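PDB 4I8D: beta-D-glucoside glucohydrolase from Trichoderma reesei, which probably hydrolyses terminal, non-reducing beta-D-glucosyl residues of glucosides such as cellobiose, releasing beta-D-glucose in cellulose breakdown. Local coordinates for residues T210-E215 against A240-V245; N340-K345 against N476-V481; V620-S625 against G666-N671. All coordinates share one frame; numbering follows the deposited sequence.

Contact 1 (T210-E215 against A240-V245); sequences TTWACE and AQHTTV
Trp212 and His242 meet ring over ring. The imidazole lies above one face of the indole, with its centroid 3.7 Å from that of the six-membered ring of Trp212 and the planes only 19° apart. The overlap is offset toward the rims, His242 NE2 sitting 3.1 Å from Trp212 CE3. Lys207 adds a cation-pi contact to the same indole, a large flat surface well suited to both partners.

The hydrogen bonding centres on Glu215, whose chain bends at chi2 (137°) and brings the carboxylate to the backbone of the other segment. Glu215 OE2 receives His242 N at 2.6 Å through its syn lone pair, and a weak second bond from Thr243 N at 3.0 Å. Its carboxylate stands almost perpendicular to the imidazole, and Glu215 OE1 lies 3.3 Å from His242 CB.

A water joins the two backbones just before this point in each segment: it accepts from Cys214 N and donates to Ala240 O at 2.9 Å. Apolar packing is slight here, with Cys214 SG 3.9 Å from Ala240 CB; the small methyl packs against a sulfur tied to Cys203 by a disulfide.

The 240-245 loop begins two residues after Trp238, which with Asp237 belongs to the glucose pocket in the TIM-barrel-type domain, and the disulfide leads back to a chain region carrying Met202 and Tyr205 of that pocket. One good and one weak amide bond would offset part of the charge of Glu215 if, as is probable, this buried acid is ionised; with the stack and the water, they probably hold the irregular 240-245 loop in place.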
loop_
_atom_site.group_PDB
_atom_site.type_symbol
_atom_site.label_atom_id
_atom_site.label_comp_id
_atom_site.label_asym_id
_atom_site.label_seq_id
_atom_site.Cartn_x
_atom_site.Cartn_y
_atom_site.Cartn_z
ATOM N N THR A 210 21.602 12.798 5.328
ATOM C CA THR A 210 22.634 13.138 4.320
ATOM C C THR A 210 23.313 11.956 3.640
ATOM O O THR A 210 24.081 12.149 2.692
ATOM C CB THR A 210 23.732 14.113 4.835
ATOM O OG1 THR A 210 24.642 13.412 5.695
ATOM C CG2 THR A 210 23.125 15.336 5.556
ATOM N N THR A 211 23.025 10.746 4.128
ATOM C CA THR A 211 23.626 9.501 3.633
ATOM C C THR A 211 22.648 8.745 2.743
ATOM O O THR A 211 21.523 8.466 3.162
ATOM C CB THR A 211 24.000 8.554 4.797
ATOM O OG1 THR A 211 24.421 9.308 5.945
ATOM C CG2 THR A 211 25.095 7.582 4.380
ATOM N N TRP A 212 23.074 8.406 1.524
ATOM C CA TRP A 212 22.238 7.623 0.606
ATOM C C TRP A 212 21.747 6.363 1.312
ATOM O O TRP A 212 22.505 5.717 2.050
ATOM C CB TRP A 212 23.003 7.219 -0.653
ATOM C CG TRP A 212 23.639 8.350 -1.392
ATOM C CD1 TRP A 212 24.952 8.733 -1.337
ATOM C CD2 TRP A 212 23.002 9.237 -2.311
ATOM N NE1 TRP A 212 25.170 9.810 -2.162
ATOM C CE2 TRP A 212 23.991 10.138 -2.776
ATOM C CE3 TRP A 212 21.692 9.364 -2.784
ATOM C CZ2 TRP A 212 23.710 11.155 -3.691
ATOM C CZ3 TRP A 212 21.415 10.360 -3.690
ATOM C CH2 TRP A 212 22.421 11.251 -4.137
ATOM N N ALA A 213 20.482 6.017 1.076
ATOM C CA ALA A 213 19.821 4.923 1.785
ATOM C C ALA A 213 20.509 3.579 1.563
ATOM O O ALA A 213 20.549 2.740 2.466
ATOM C CB ALA A 213 18.359 4.849 1.386
ATOM N N CYS A 214 21.059 3.398 0.363
ATOM C CA CYS A 214 21.747 2.167 -0.023
ATOM C C CYS A 214 23.238 2.197 0.329
ATOM O O CYS A 214 24.034 1.416 -0.203
ATOM C CB CYS A 214 21.548 1.908 -1.519
ATOM S SG CYS A 214 19.829 1.584 -1.968
ATOM N N GLU A 215 23.597 3.099 1.238
ATOM C CA GLU A 215 24.971 3.265 1.699
ATOM C C GLU A 215 25.000 3.620 3.176
ATOM O O GLU A 215 26.049 3.961 3.724
ATOM C CB GLU A 215 25.675 4.354 0.886
ATOM C CG GLU A 215 26.563 3.813 -0.219
ATOM C CD GLU A 215 26.417 4.572 -1.524
ATOM O OE1 GLU A 215 26.518 5.825 -1.512
ATOM O OE2 GLU A 215 26.204 3.900 -2.562
ATOM N N ALA A 240 20.346 2.990 -7.506
ATOM C CA ALA A 240 20.357 3.698 -6.219
ATOM C C ALA A 240 21.653 3.491 -5.419
ATOM O O ALA A 240 21.767 3.946 -4.278
ATOM C CB ALA A 240 19.147 3.305 -5.384
ATOM N N GLN A 241 22.616 2.793 -6.019
ATOM C CA GLN A 241 23.944 2.606 -5.440
ATOM C C GLN A 241 24.878 3.685 -5.984
ATOM O O GLN A 241 24.807 4.040 -7.165
ATOM C CB GLN A 241 24.480 1.215 -5.798
ATOM C CG GLN A 241 25.764 0.806 -5.086
ATOM C CD GLN A 241 26.273 -0.564 -5.514
ATOM O OE1 GLN A 241 26.429 -1.464 -4.688
ATOM N NE2 GLN A 241 26.534 -0.728 -6.808
ATOM N N HIS A 242 25.760 4.195 -5.130
ATOM C CA HIS A 242 26.651 5.290 -5.523
ATOM C C HIS A 242 28.128 4.944 -5.339
ATOM O O HIS A 242 29.002 5.640 -5.863
ATOM C CB HIS A 242 26.278 6.566 -4.761
ATOM C CG HIS A 242 24.823 6.908 -4.858
ATOM N ND1 HIS A 242 24.335 7.839 -5.748
ATOM C CD2 HIS A 242 23.747 6.413 -4.202
ATOM C CE1 HIS A 242 23.022 7.912 -5.629
ATOM N NE2 HIS A 242 22.639 7.053 -4.700
ATOM N N THR A 243 28.397 3.861 -4.609
ATOM C CA THR A 243 29.765 3.440 -4.301
ATOM C C THR A 243 29.971 1.936 -4.498
ATOM O O THR A 243 29.032 1.146 -4.379
ATOM C CB THR A 243 30.151 3.771 -2.843
ATOM O OG1 THR A 243 29.223 3.138 -1.951
ATOM C CG2 THR A 243 30.156 5.273 -2.595
ATOM N N THR A 244 31.216 1.563 -4.787
ATOM C CA THR A 244 31.644 0.169 -4.829
ATOM C C THR A 244 31.879 -0.356 -3.418
ATOM O O THR A 244 31.331 -1.390 -3.036
ATOM C CB THR A 244 32.950 0.017 -5.638
ATOM O OG1 THR A 244 32.728 0.454 -6.985
ATOM C CG2 THR A 244 33.435 -1.438 -5.645
ATOM N N VAL A 245 32.685 0.379 -2.654
ATOM C CA VAL A 245 33.148 -0.059 -1.335
ATOM C C VAL A 245 32.133 0.236 -0.226
ATOM O O VAL A 245 31.669 -0.683 0.458
ATOM C CB VAL A 245 34.516 0.572 -0.977
ATOM C CG1 VAL A 245 35.036 0.024 0.347
ATOM C CG2 VAL A 245 35.532 0.329 -2.086
HETATM O O HOH W 1 20.458 5.131 -1.986
#

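Contact 2 (N340-K345 against N476-V481); sequences NILPLK and NVIVVV
Ile341 opens the contact by sending its CD1 to the start of strand 477-483. CG1 stands anti to the backbone N (chi1 -173°), and with chi2 also extended the chain reaches far enough for CD1 to rest 3.7 Å from Asn476 CB and 3.9 Å from Ile478 CG1. It slides past Ile478 in the opposite direction, the end methyl of Ile341 lying against the CG1 methylene of Ile478. Ile341 also packs on Lys499 and Ala500 of the adjacent strand 498-503, and the same Lys499 donates to Asn476 OD1, which leaves the apolar CB of Asn476 to the isoleucine.

These strands belong to the mixed six-stranded sheet of the family 3 C-terminal domain, in which 477-483 lies between 498-503 and 431-438. Strand alternation turns Val477 away from the 340-345 loop and Ile478 toward it. The loop itself runs between strands 333-337 and 349-353 of the same sheet.

Leu342 follows, its CD1 meeting Ile478 CD1 at 3.8 Å, while Tyr580 packs against it from another loop. The cis peptide before Pro343 then turns the chain, and Leu344 comes back to the same methyl: its CB starts off to one side, but chi1 of -51° with chi2 extended swings CD2 toward the strand, to 3.8 Å from Ile478 CD1. Leu344 is further covered by Trp520, and its backbone is hydrogen-bonded to Leu519.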
loop_
_atom_site.group_PDB
_atom_site.type_symbol
_atom_site.label_atom_id
_atom_site.label_comp_id
_atom_site.label_asym_id
_atom_site.label_seq_id
_atom_site.Cartn_x
_atom_site.Cartn_y
_atom_site.Cartn_z
ATOM N N ASN A 340 -31.936 8.549 0.601
ATOM C CA ASN A 340 -31.909 7.208 0.016
ATOM C C ASN A 340 -31.809 7.155 -1.508
ATOM O O ASN A 340 -32.279 6.193 -2.130
ATOM C CB ASN A 340 -33.116 6.398 0.495
ATOM C CG ASN A 340 -32.986 5.967 1.939
ATOM O OD1 ASN A 340 -31.935 5.476 2.360
ATOM N ND2 ASN A 340 -34.053 6.152 2.708
ATOM N N ILE A 341 -31.199 8.183 -2.103
ATOM C CA ILE A 341 -30.990 8.224 -3.551
ATOM C C ILE A 341 -30.324 6.933 -4.009
ATOM O O ILE A 341 -30.581 6.430 -5.096
ATOM C CB ILE A 341 -30.140 9.442 -3.982
ATOM C CG1 ILE A 341 -30.085 9.546 -5.513
ATOM C CG2 ILE A 341 -28.739 9.378 -3.379
ATOM C CD1 ILE A 341 -29.482 10.831 -6.042
ATOM N N LEU A 342 -29.479 6.406 -3.140
ATOM C CA LEU A 342 -28.709 5.224 -3.413
ATOM C C LEU A 342 -29.081 4.212 -2.318
ATOM O O LEU A 342 -29.335 4.612 -1.173
ATOM C CB LEU A 342 -27.226 5.596 -3.363
ATOM C CG LEU A 342 -26.210 5.137 -4.417
ATOM C CD1 LEU A 342 -26.705 5.257 -5.852
ATOM C CD2 LEU A 342 -24.917 5.919 -4.231
ATOM N N PRO A 343 -29.154 2.909 -2.664
ATOM C CA PRO A 343 -28.937 2.329 -3.993
ATOM C C PRO A 343 -30.017 2.722 -4.987
ATOM O O PRO A 343 -31.139 3.042 -4.590
ATOM C CB PRO A 343 -29.017 0.822 -3.736
ATOM C CG PRO A 343 -29.838 0.688 -2.502
ATOM C CD PRO A 343 -29.469 1.872 -1.662
ATOM N N LEU A 344 -29.667 2.698 -6.269
ATOM C CA LEU A 344 -30.633 2.907 -7.337
ATOM C C LEU A 344 -31.589 1.724 -7.422
ATOM O O LEU A 344 -31.164 0.567 -7.383
ATOM C CB LEU A 344 -29.917 3.069 -8.676
ATOM C CG LEU A 344 -28.782 4.084 -8.758
ATOM C CD1 LEU A 344 -28.008 3.866 -10.049
ATOM C CD2 LEU A 344 -29.317 5.507 -8.662
ATOM N N LYS A 345 -32.879 2.023 -7.539
ATOM C CA LYS A 345 -33.906 0.992 -7.659
ATOM C C LYS A 345 -34.823 1.256 -8.857
ATOM O O LYS A 345 -35.938 1.765 -8.702
ATOM C CB LYS A 345 -34.708 0.875 -6.355
ATOM C CG LYS A 345 -34.006 0.078 -5.268
ATOM C CD LYS A 345 -34.575 0.384 -3.892
ATOM C CE LYS A 345 -33.644 -0.112 -2.795
ATOM N NZ LYS A 345 -34.005 0.438 -1.459
ATOM N N ASN A 476 -30.814 15.664 -8.606
ATOM C CA ASN A 476 -30.320 14.467 -7.937
ATOM C C ASN A 476 -29.032 13.963 -8.559
ATOM O O ASN A 476 -29.054 13.112 -9.458
ATOM C CB ASN A 476 -31.392 13.379 -7.944
ATOM C CG ASN A 476 -32.698 13.854 -7.342
ATOM O OD1 ASN A 476 -32.791 14.101 -6.139
ATOM N ND2 ASN A 476 -33.716 13.989 -8.185
ATOM N N VAL A 477 -27.914 14.502 -8.074
ATOM C CA VAL A 477 -26.596 14.220 -8.641
ATOM C C VAL A 477 -25.818 13.210 -7.795
ATOM O O VAL A 477 -25.715 13.349 -6.576
ATOM C CB VAL A 477 -25.753 15.506 -8.819
ATOM C CG1 VAL A 477 -24.436 15.196 -9.522
ATOM C CG2 VAL A 477 -26.529 16.567 -9.590
ATOM N N ILE A 478 -25.289 12.189 -8.466
ATOM C CA ILE A 478 -24.351 11.254 -7.860
ATOM C C ILE A 478 -22.973 11.536 -8.444
ATOM O O ILE A 478 -22.788 11.479 -9.660
ATOM C CB ILE A 478 -24.774 9.780 -8.091
ATOM C CG1 ILE A 478 -26.127 9.525 -7.422
ATOM C CG2 ILE A 478 -23.735 8.815 -7.532
ATOM C CD1 ILE A 478 -26.911 8.372 -8.002
ATOM N N VAL A 479 -22.018 11.861 -7.577
ATOM C CA VAL A 479 -20.648 12.110 -8.015
ATOM C C VAL A 479 -19.792 10.888 -7.700
ATOM O O VAL A 479 -19.764 10.429 -6.559
ATOM C CB VAL A 479 -20.040 13.369 -7.352
ATOM C CG1 VAL A 479 -18.616 13.605 -7.843
ATOM C CG2 VAL A 479 -20.898 14.596 -7.629
ATOM N N VAL A 480 -19.109 10.364 -8.716
ATOM C CA VAL A 480 -18.218 9.221 -8.538
ATOM C C VAL A 480 -16.765 9.632 -8.779
ATOM O O VAL A 480 -16.428 10.172 -9.836
ATOM C CB VAL A 480 -18.619 8.020 -9.431
ATOM C CG1 VAL A 480 -17.599 6.900 -9.323
ATOM C CG2 VAL A 480 -19.991 7.497 -9.032
ATOM N N VAL A 481 -15.922 9.365 -7.783
ATOM C CA VAL A 481 -14.505 9.716 -7.800
ATOM C C VAL A 481 -13.636 8.464 -7.861
ATOM O O VAL A 481 -13.813 7.525 -7.073
ATOM C CB VAL A 481 -14.102 10.459 -6.508
ATOM C CG1 VAL A 481 -12.694 11.024 -6.622
ATOM C CG2 VAL A 481 -15.104 11.549 -6.162
#

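Contact 3 (V620-S625 against G666-N671); sequences VDIANS and GTATFN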
loop_
_atom_site.group_PDB
_atom_site.type_symbol
_atom_site.label_atom_id
_atom_site.label_comp_id
_atom_site.label_asym_id
_atom_site.label_seq_id
_atom_site.Cartn_x
_atom_site.Cartn_y
_atom_site.Cartn_z
ATOM N N VAL A 620 -16.088 -6.059 21.467
ATOM C CA VAL A 620 -17.336 -5.308 21.346
ATOM C C VAL A 620 -18.300 -6.100 20.459
ATOM O O VAL A 620 -17.867 -6.842 19.572
ATOM C CB VAL A 620 -17.102 -3.863 20.803
ATOM C CG1 VAL A 620 -16.362 -3.872 19.468
ATOM C CG2 VAL A 620 -18.409 -3.085 20.684
ATOM N N ASP A 621 -19.598 -5.952 20.716
ATOM C CA ASP A 621 -20.638 -6.583 19.908
ATOM C C ASP A 621 -21.239 -5.609 18.903
ATOM O O ASP A 621 -21.701 -4.520 19.273
ATOM C CB ASP A 621 -21.740 -7.160 20.802
ATOM C CG ASP A 621 -21.399 -8.549 21.341
ATOM O OD1 ASP A 621 -20.253 -9.027 21.137
ATOM O OD2 ASP A 621 -22.286 -9.168 21.973
ATOM N N ILE A 622 -21.224 -6.007 17.634
ATOM C CA ILE A 622 -21.776 -5.195 16.556
ATOM C C ILE A 622 -23.072 -5.823 16.047
ATOM O O ILE A 622 -23.094 -6.991 15.676
ATOM C CB ILE A 622 -20.744 -4.981 15.417
ATOM C CG1 ILE A 622 -19.781 -3.842 15.762
ATOM C CG2 ILE A 622 -21.418 -4.586 14.114
ATOM C CD1 ILE A 622 -18.773 -4.147 16.848
ATOM N N ALA A 623 -24.148 -5.041 16.048
ATOM C CA ALA A 623 -25.460 -5.532 15.629
ATOM C C ALA A 623 -25.985 -4.728 14.455
ATOM O O ALA A 623 -26.013 -3.497 14.504
ATOM C CB ALA A 623 -26.445 -5.478 16.788
ATOM N N ASN A 624 -26.401 -5.428 13.401
ATOM C CA ASN A 624 -26.961 -4.792 12.205
ATOM C C ASN A 624 -28.373 -4.263 12.478
ATOM O O ASN A 624 -29.364 -4.986 12.335
ATOM C CB ASN A 624 -26.936 -5.773 11.024
ATOM C CG ASN A 624 -27.470 -5.176 9.727
ATOM O OD1 ASN A 624 -28.365 -4.325 9.724
ATOM N ND2 ASN A 624 -26.937 -5.653 8.606
ATOM N N SER A 625 -28.453 -2.994 12.868
ATOM C CA SER A 625 -29.728 -2.385 13.247
ATOM C C SER A 625 -30.490 -1.791 12.059
ATOM O O SER A 625 -31.480 -1.083 12.247
ATOM C CB SER A 625 -29.531 -1.331 14.350
ATOM O OG SER A 625 -28.737 -0.240 13.910
ATOM N N GLY A 666 -22.795 -9.833 16.086
ATOM C CA GLY A 666 -21.502 -10.526 16.118
ATOM C C GLY A 666 -20.477 -9.834 17.005
ATOM O O GLY A 666 -20.621 -8.660 17.337
ATOM N N THR A 667 -19.432 -10.571 17.374
ATOM C CA THR A 667 -18.380 -10.070 18.259
ATOM C C THR A 667 -17.094 -9.767 17.496
ATOM O O THR A 667 -16.549 -10.633 16.815
ATOM C CB THR A 667 -18.088 -11.089 19.387
ATOM O OG1 THR A 667 -19.221 -11.165 20.253
ATOM C CG2 THR A 667 -16.871 -10.694 20.216
ATOM N N ALA A 668 -16.614 -8.536 17.622
ATOM C CA ALA A 668 -15.326 -8.153 17.062
ATOM C C ALA A 668 -14.238 -8.270 18.129
ATOM O O ALA A 668 -14.386 -7.743 19.242
ATOM C CB ALA A 668 -15.387 -6.739 16.511
ATOM N N THR A 669 -13.151 -8.957 17.779
ATOM C CA THR A 669 -12.058 -9.230 18.714
ATOM C C THR A 669 -10.764 -8.523 18.302
ATOM O O THR A 669 -10.234 -8.765 17.213
ATOM C CB THR A 669 -11.814 -10.755 18.849
ATOM O OG1 THR A 669 -13.039 -11.399 19.216
ATOM C CG2 THR A 669 -10.746 -11.069 19.910
ATOM N N PHE A 670 -10.258 -7.657 19.181
ATOM C CA PHE A 670 -9.013 -6.929 18.908
ATOM C C PHE A 670 -7.861 -7.455 19.761
ATOM O O PHE A 670 -7.852 -7.290 20.984
ATOM C CB PHE A 670 -9.175 -5.413 19.121
ATOM C CG PHE A 670 -10.395 -4.825 18.471
ATOM C CD1 PHE A 670 -10.489 -4.729 17.087
ATOM C CD2 PHE A 670 -11.446 -4.352 19.244
ATOM C CE1 PHE A 670 -11.617 -4.180 16.487
ATOM C CE2 PHE A 670 -12.573 -3.800 18.654
ATOM C CZ PHE A 670 -12.660 -3.713 17.273
ATOM N N ASN A 671 -6.890 -8.086 19.109
ATOM C CA ASN A 671 -5.733 -8.603 19.814
ATOM C C ASN A 671 -4.603 -7.592 19.883
ATOM O O ASN A 671 -4.078 -7.143 18.858
ATOM C CB ASN A 671 -5.273 -9.929 19.207
ATOM C CG ASN A 671 -6.284 -11.046 19.421
ATOM O OD1 ASN A 671 -6.950 -11.118 20.462
ATOM N ND2 ASN A 671 -6.406 -11.928 18.430
#
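Two neighbouring antiparallel strands of the fibronectin type III-like beta-sandwich form this contact: 614-624, in the middle of a three-stranded sheet, and 665-673 along its outer side. Ile622 and Gly666 make a hydrogen-bonded pair, Ile622 N to Gly666 O at 2.7 Å and Gly666 N to Ile622 O at 2.9 Å. Val620 and Ala668 make the next such pair, with Ala668 N to Val620 O at 2.9 Å and a longer return bond from Val620 N to Ala668 O at 3.3 Å. Between them the Asp621 CA-H points at Gly666 O, a common companion of such ladders.

Val620, Ile622, Ala668 and Phe670 face the second sheet of the sandwich. Val620 CG1 stands between the backbone N and the carbonyl carbon (chi1 56°), which turns it to Phe670 CE2 at 3.9 Å, and both side chains pack on Val698 of strand 692-699. Ala668 and Ile622 press on Leu658 of strand 651-660; the small alanine lets that strand come close, while the branched valine and isoleucine fill the interior around it.

The other face carries polar residues, as befits a side nearer solvent. Asp621 and Thr667 are a non-hydrogen-bonded pair, their CA atoms 4.5 Å apart; no N-H...O bond joins them directly and the side chains add a link. Asp621 OD2 forms a salt bridge with Arg587, whereas Thr667 OG1 donates to Asp621 OD1 at 2.5 Å, arriving on the syn side 31° out of the carboxylate plane.

The three contacts sit in different parts of the chain and share no strand or loop. Contact 2 is buried, the other two only partly; it is purely apolar across its segments, a loop laid on a sheet. Contact 3 is two-sided, hydrophobic toward the sandwich interior and polar outside, and the only one built on a backbone ladder. Contact 1 joins a short strand and the turn after it to a loop near the glucose pocket and relies on a ring stack, a carboxylate and a water instead. Contacts 2 and 3 lie nearer each other, without touching, nearest atoms about 12 Å apart, whereas contact 1 lies across the chain's centre from both, its centre 52 Å from that of contact 2.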